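Local structure of alpha-L-rhamnosidase (Klebsiella oxytoca, 4XHC) at residues P56-V61 against I96-S101. The protein hydrolyses terminal alpha-L-rhamnose residues from rhamnosides as a two-domain enzyme of glycoside hydrolase family 78, here with rhamnose bound. Numbering follows the deposited sequence.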
loop_
_atom_site.group_PDB
_atom_site.type_symbol
_atom_site.label_atom_id
_atom_site.label_comp_id
_atom_site.label_asym_id
_atom_site.label_seq_id
_atom_site.Cartn_x
_atom_site.Cartn_y
_atom_site.Cartn_z
ATOM N N PRO A 56 -16.750 16.735 -4.558
ATOM C CA PRO A 56 -15.859 16.546 -5.696
ATOM C C PRO A 56 -14.755 17.600 -5.676
ATOM O O PRO A 56 -14.929 18.644 -5.047
ATOM C CB PRO A 56 -16.786 16.765 -6.886
ATOM C CG PRO A 56 -17.766 17.782 -6.393
ATOM C CD PRO A 56 -17.893 17.603 -4.901
ATOM N N PRO A 57 -13.629 17.339 -6.360
ATOM C CA PRO A 57 -12.572 18.338 -6.482
ATOM C C PRO A 57 -12.934 19.371 -7.537
ATOM O O PRO A 57 -13.903 19.173 -8.262
ATOM C CB PRO A 57 -11.364 17.517 -6.913
ATOM C CG PRO A 57 -11.927 16.329 -7.597
ATOM C CD PRO A 57 -13.311 16.101 -7.084
ATOM N N ILE A 58 -12.167 20.456 -7.630
ATOM C CA ILE A 58 -12.502 21.549 -8.561
ATOM C C ILE A 58 -11.618 21.645 -9.809
ATOM O O ILE A 58 -12.044 22.213 -10.800
ATOM C CB ILE A 58 -12.534 22.936 -7.866
ATOM C CG1 ILE A 58 -11.121 23.404 -7.469
ATOM C CG2 ILE A 58 -13.459 22.895 -6.656
ATOM C CD1 ILE A 58 -11.036 24.872 -7.081
ATOM N N ALA A 59 -10.400 21.112 -9.779
ATOM C CA ALA A 59 -9.531 21.219 -10.947
ATOM C C ALA A 59 -8.335 20.273 -10.931
ATOM O O ALA A 59 -7.951 19.736 -9.888
ATOM C CB ALA A 59 -9.040 22.654 -11.092
ATOM N N VAL A 60 -7.769 20.078 -12.122
ATOM C CA VAL A 60 -6.442 19.500 -12.289
ATOM C C VAL A 60 -5.466 20.655 -12.453
ATOM O O VAL A 60 -5.732 21.592 -13.200
ATOM C CB VAL A 60 -6.376 18.591 -13.534
ATOM C CG1 VAL A 60 -4.965 18.060 -13.744
ATOM C CG2 VAL A 60 -7.364 17.444 -13.396
ATOM N N VAL A 61 -4.334 20.581 -11.766
ATOM C CA VAL A 61 -3.344 21.654 -11.807
ATOM C C VAL A 61 -1.943 21.117 -12.065
ATOM O O VAL A 61 -1.709 19.910 -11.999
ATOM C CB VAL A 61 -3.329 22.473 -10.495
ATOM C CG1 VAL A 61 -4.706 23.053 -10.215
ATOM C CG2 VAL A 61 -2.850 21.627 -9.317
ATOM N N ILE A 96 -2.015 16.298 -10.635
ATOM C CA ILE A 96 -2.338 16.828 -9.312
ATOM C C ILE A 96 -3.767 17.360 -9.299
ATOM O O ILE A 96 -4.113 18.235 -10.094
ATOM C CB ILE A 96 -1.389 17.951 -8.893
ATOM C CG1 ILE A 96 0.046 17.423 -8.801
ATOM C CG2 ILE A 96 -1.838 18.513 -7.548
ATOM C CD1 ILE A 96 1.089 18.507 -8.648
ATOM N N ILE A 97 -4.578 16.813 -8.393
ATOM C CA ILE A 97 -5.975 17.196 -8.229
ATOM C C ILE A 97 -6.125 18.215 -7.091
ATOM O O ILE A 97 -5.781 17.931 -5.934
ATOM C CB ILE A 97 -6.857 15.970 -7.887
ATOM C CG1 ILE A 97 -6.600 14.783 -8.828
ATOM C CG2 ILE A 97 -8.332 16.344 -7.913
ATOM C CD1 ILE A 97 -7.078 14.983 -10.237
ATOM N N ASP A 98 -6.621 19.407 -7.423
ATOM C CA ASP A 98 -6.937 20.432 -6.424
ATOM C C ASP A 98 -8.366 20.227 -5.974
ATOM O O ASP A 98 -9.278 20.335 -6.791
ATOM C CB ASP A 98 -6.780 21.832 -7.034
ATOM C CG ASP A 98 -6.951 22.955 -6.017
ATOM O OD1 ASP A 98 -7.288 22.704 -4.836
ATOM O OD2 ASP A 98 -6.742 24.118 -6.415
ATOM N N PHE A 99 -8.560 19.939 -4.683
ATOM C CA PHE A 99 -9.912 19.772 -4.128
ATOM C C PHE A 99 -10.589 21.091 -3.749
ATOM O O PHE A 99 -11.786 21.111 -3.495
ATOM C CB PHE A 99 -9.927 18.795 -2.949
ATOM C CG PHE A 99 -10.023 17.356 -3.367
ATOM C CD1 PHE A 99 -8.935 16.705 -3.927
ATOM C CD2 PHE A 99 -11.207 16.654 -3.228
ATOM C CE1 PHE A 99 -9.024 15.375 -4.326
ATOM C CE2 PHE A 99 -11.304 15.322 -3.621
ATOM C CZ PHE A 99 -10.210 14.682 -4.167
ATOM N N GLY A 100 -9.841 22.192 -3.726
ATOM C CA GLY A 100 -10.453 23.526 -3.604
ATOM C C GLY A 100 -10.533 24.087 -2.193
ATOM O O GLY A 100 -10.500 25.292 -2.011
ATOM N N SER A 101 -10.663 23.214 -1.197
ATOM C CA SER A 101 -10.596 23.605 0.212
ATOM C C SER A 101 -9.818 22.532 0.999
ATOM O O SER A 101 -9.216 21.625 0.416
ATOM C CB SER A 101 -12.005 23.795 0.788
ATOM O OG SER A 101 -11.974 24.555 1.991
#
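Pro57 lies flat over one face of the Phe99 ring: its CB stands 3.7 Å from the ring centroid and only 8° off the ring normal, which meets the geometry of a CH-pi contact. CB and CG of the same proline also abut Ile97 CG2, which, anti to the backbone N, meets the CB-CG edge of the pyrrolidine ring, close to its plane. Next to this apolar cluster, Asp98 O is gripped by two donors, Ile58 N at 3.0 Å and Ala59 N at 3.3 Å, both in the carbonyl plane. Two consecutive residues thus face one partner, the definition of a classic beta bulge, and Asp98 N returns a bond of 2.8 Å to Ala59 O. Beyond the bulge the antiparallel pairing resumes: Val60 and Ile97 form a non-hydrogen-bonded pair, with Val60 CG2 4.0 Å from Ile97 CD1, and Val61 N donates to Ile96 O at 2.9 Å with a nearly straight N-H...O angle of 171°. The bulge sits at the start of strand 59-65, which pairs with strand 94-99 in the six-stranded antiparallel sheet of the N-terminal beta domain. Val61 CG1 and the Asp98 CB lie on the same face as Ala59, whereas Val60 and Ile97 occupy the other.

At the corner after strand 94-99, Asp98 closes an Asx turn: its OD1 accepts from Gly100 N at 2.8 Å, from above the carboxylate plane. Ile58 CD1 comes within 3.8 Å of Gly100 CA, and the positive phi of 95° there suits a residue without a side chain. Further out, a salt bridge to Arg174 holds the same OD1, Phe173 meets the Phe99 ring edge-to-face, and Leu81 of helix 81-84 touches Pro57.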